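RNA-binding protein with serine-rich domain 1 (Homo sapiens, PDB 4A8X) acts in pre-mRNA splicing as an auxiliary component of the exon junction complex, here represented by the RNA recognition motif required for ASAP complex formation. Local coordinates at residues D19-I24 / K32-P37. Sequence-based numbering, arbitrary orientation.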
# COMPACT_ATOMS: atom_id res chain seq x y z
N ASP A 19 -3.08 -8.63 -11.19
CA ASP A 19 -1.81 -8.87 -11.92
C ASP A 19 -0.60 -8.96 -10.99
O ASP A 19 0.36 -9.70 -11.25
CB ASP A 19 -1.56 -7.76 -12.97
CG ASP A 19 -2.36 -8.00 -14.30
OD1 ASP A 19 -2.85 -9.14 -14.54
OD2 ASP A 19 -2.47 -7.04 -15.11
N HIS A 20 -0.62 -8.20 -9.90
CA HIS A 20 0.45 -8.25 -8.92
C HIS A 20 0.46 -9.67 -8.33
O HIS A 20 1.51 -10.26 -8.15
CB HIS A 20 0.21 -7.27 -7.76
CG HIS A 20 0.50 -5.83 -8.08
ND1 HIS A 20 -0.19 -4.80 -7.51
CD2 HIS A 20 1.42 -5.26 -8.90
CE1 HIS A 20 0.28 -3.65 -7.96
NE2 HIS A 20 1.27 -3.90 -8.79
N ILE A 21 -0.72 -10.19 -8.04
CA ILE A 21 -0.85 -11.50 -7.41
C ILE A 21 -0.36 -12.57 -8.38
O ILE A 21 0.32 -13.52 -7.98
CB ILE A 21 -2.31 -11.78 -6.98
CG1 ILE A 21 -2.71 -10.86 -5.78
CG2 ILE A 21 -2.48 -13.24 -6.60
CD1 ILE A 21 -1.87 -11.06 -4.55
N MET A 22 -0.72 -12.43 -9.65
CA MET A 22 -0.28 -13.38 -10.69
C MET A 22 1.24 -13.38 -10.76
O MET A 22 1.88 -14.44 -10.74
CB MET A 22 -0.88 -12.98 -12.05
CG MET A 22 -0.40 -13.85 -13.27
SD MET A 22 -0.89 -15.62 -13.16
CE MET A 22 -0.06 -16.28 -14.62
N GLU A 23 1.82 -12.18 -10.85
CA GLU A 23 3.27 -12.03 -10.94
C GLU A 23 4.00 -12.60 -9.70
O GLU A 23 4.98 -13.36 -9.81
CB GLU A 23 3.63 -10.56 -11.16
CG GLU A 23 5.10 -10.31 -11.25
CD GLU A 23 5.45 -8.85 -11.49
OE1 GLU A 23 4.57 -8.05 -11.81
OE2 GLU A 23 6.63 -8.54 -11.36
N ILE A 24 3.51 -12.27 -8.50
CA ILE A 24 4.21 -12.66 -7.30
C ILE A 24 4.13 -14.20 -7.08
O ILE A 24 5.13 -14.85 -6.79
CB ILE A 24 3.61 -11.89 -6.07
CG1 ILE A 24 4.06 -10.42 -6.11
CG2 ILE A 24 4.00 -12.55 -4.78
CD1 ILE A 24 3.25 -9.51 -5.14
N LYS A 32 -3.30 -21.95 -12.14
CA LYS A 32 -4.39 -22.43 -12.99
C LYS A 32 -5.64 -21.57 -12.88
O LYS A 32 -6.46 -21.55 -13.80
CB LYS A 32 -4.71 -23.86 -12.61
CG LYS A 32 -5.99 -24.38 -13.21
CD LYS A 32 -6.25 -25.84 -12.80
CE LYS A 32 -7.24 -26.50 -13.75
NZ LYS A 32 -7.11 -27.99 -13.75
N MET A 33 -5.82 -20.87 -11.76
CA MET A 33 -6.97 -19.99 -11.58
C MET A 33 -6.70 -18.97 -10.47
O MET A 33 -6.01 -19.30 -9.50
CB MET A 33 -8.22 -20.80 -11.23
CG MET A 33 -9.51 -20.03 -11.35
SD MET A 33 -10.30 -20.19 -13.00
CE MET A 33 -10.33 -21.96 -13.27
N ILE A 34 -7.21 -17.74 -10.64
CA ILE A 34 -7.19 -16.73 -9.59
C ILE A 34 -8.59 -16.14 -9.39
O ILE A 34 -9.34 -15.92 -10.35
CB ILE A 34 -6.23 -15.57 -9.89
CG1 ILE A 34 -4.82 -16.10 -10.17
CG2 ILE A 34 -6.19 -14.61 -8.71
CD1 ILE A 34 -3.76 -15.02 -10.16
N ASP A 35 -8.95 -15.89 -8.14
CA ASP A 35 -10.21 -15.22 -7.83
C ASP A 35 -9.96 -14.12 -6.80
O ASP A 35 -9.59 -14.40 -5.65
CB ASP A 35 -11.21 -16.23 -7.28
CG ASP A 35 -12.55 -15.60 -6.90
OD1 ASP A 35 -12.86 -14.48 -7.37
OD2 ASP A 35 -13.31 -16.25 -6.14
N MET A 36 -10.12 -12.87 -7.23
CA MET A 36 -9.89 -11.70 -6.41
C MET A 36 -11.16 -10.80 -6.42
O MET A 36 -11.30 -9.89 -7.23
CB MET A 36 -8.66 -10.97 -6.93
CG MET A 36 -8.15 -9.84 -6.07
SD MET A 36 -6.35 -9.61 -6.37
CE MET A 36 -6.06 -8.16 -5.39
N PRO A 37 -12.10 -11.07 -5.51
CA PRO A 37 -13.40 -10.39 -5.55
C PRO A 37 -13.25 -8.89 -5.28
O PRO A 37 -12.34 -8.47 -4.56
CB PRO A 37 -14.19 -11.07 -4.44
CG PRO A 37 -13.49 -12.39 -4.20
CD PRO A 37 -12.05 -12.11 -4.46
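M22 on helix 18-26 and I34 on strand 31-39 come closest in the backbone, their CA atoms 7.8 Å apart. The contact is purely apolar. I34 points its side chain at the helix and places CD1 between two helix residues. I34 CD1 sits 3.9 Å from M22 CA, so the methyl packs on the helix backbone itself. The methyl also touches M22 CB. I34 CD1 lies 4.2 Å from I21 CG2. The extended outer torsion of I34 (chi2 -167°) carries CD1 out to this place. The M22 chain bends at chi2 (64°), and M22 SD passes 4.2 Å from I34 CD1. The two side chains meet nearly at a right angle. This is the first helix of the RRM fold packing on the second strand, which lies at the edge of the sheet. Strand 46-54 pairs with it on one side, and a classic beta bulge sets K32 and M33 opposite the single residue E53. M36 lies where strand 31-39 is interrupted; its CB points to the helix and its chain runs out extended beyond CG. M36 SD rests 3.9 Å from I21 CG1. I21 thus uses separate branches for its two partners. It is buried and also packs on V52, L12 and V16. The side chain of M22 is exposed. H20 and E23 instead hydrogen-bond to the backbone of another protein chain.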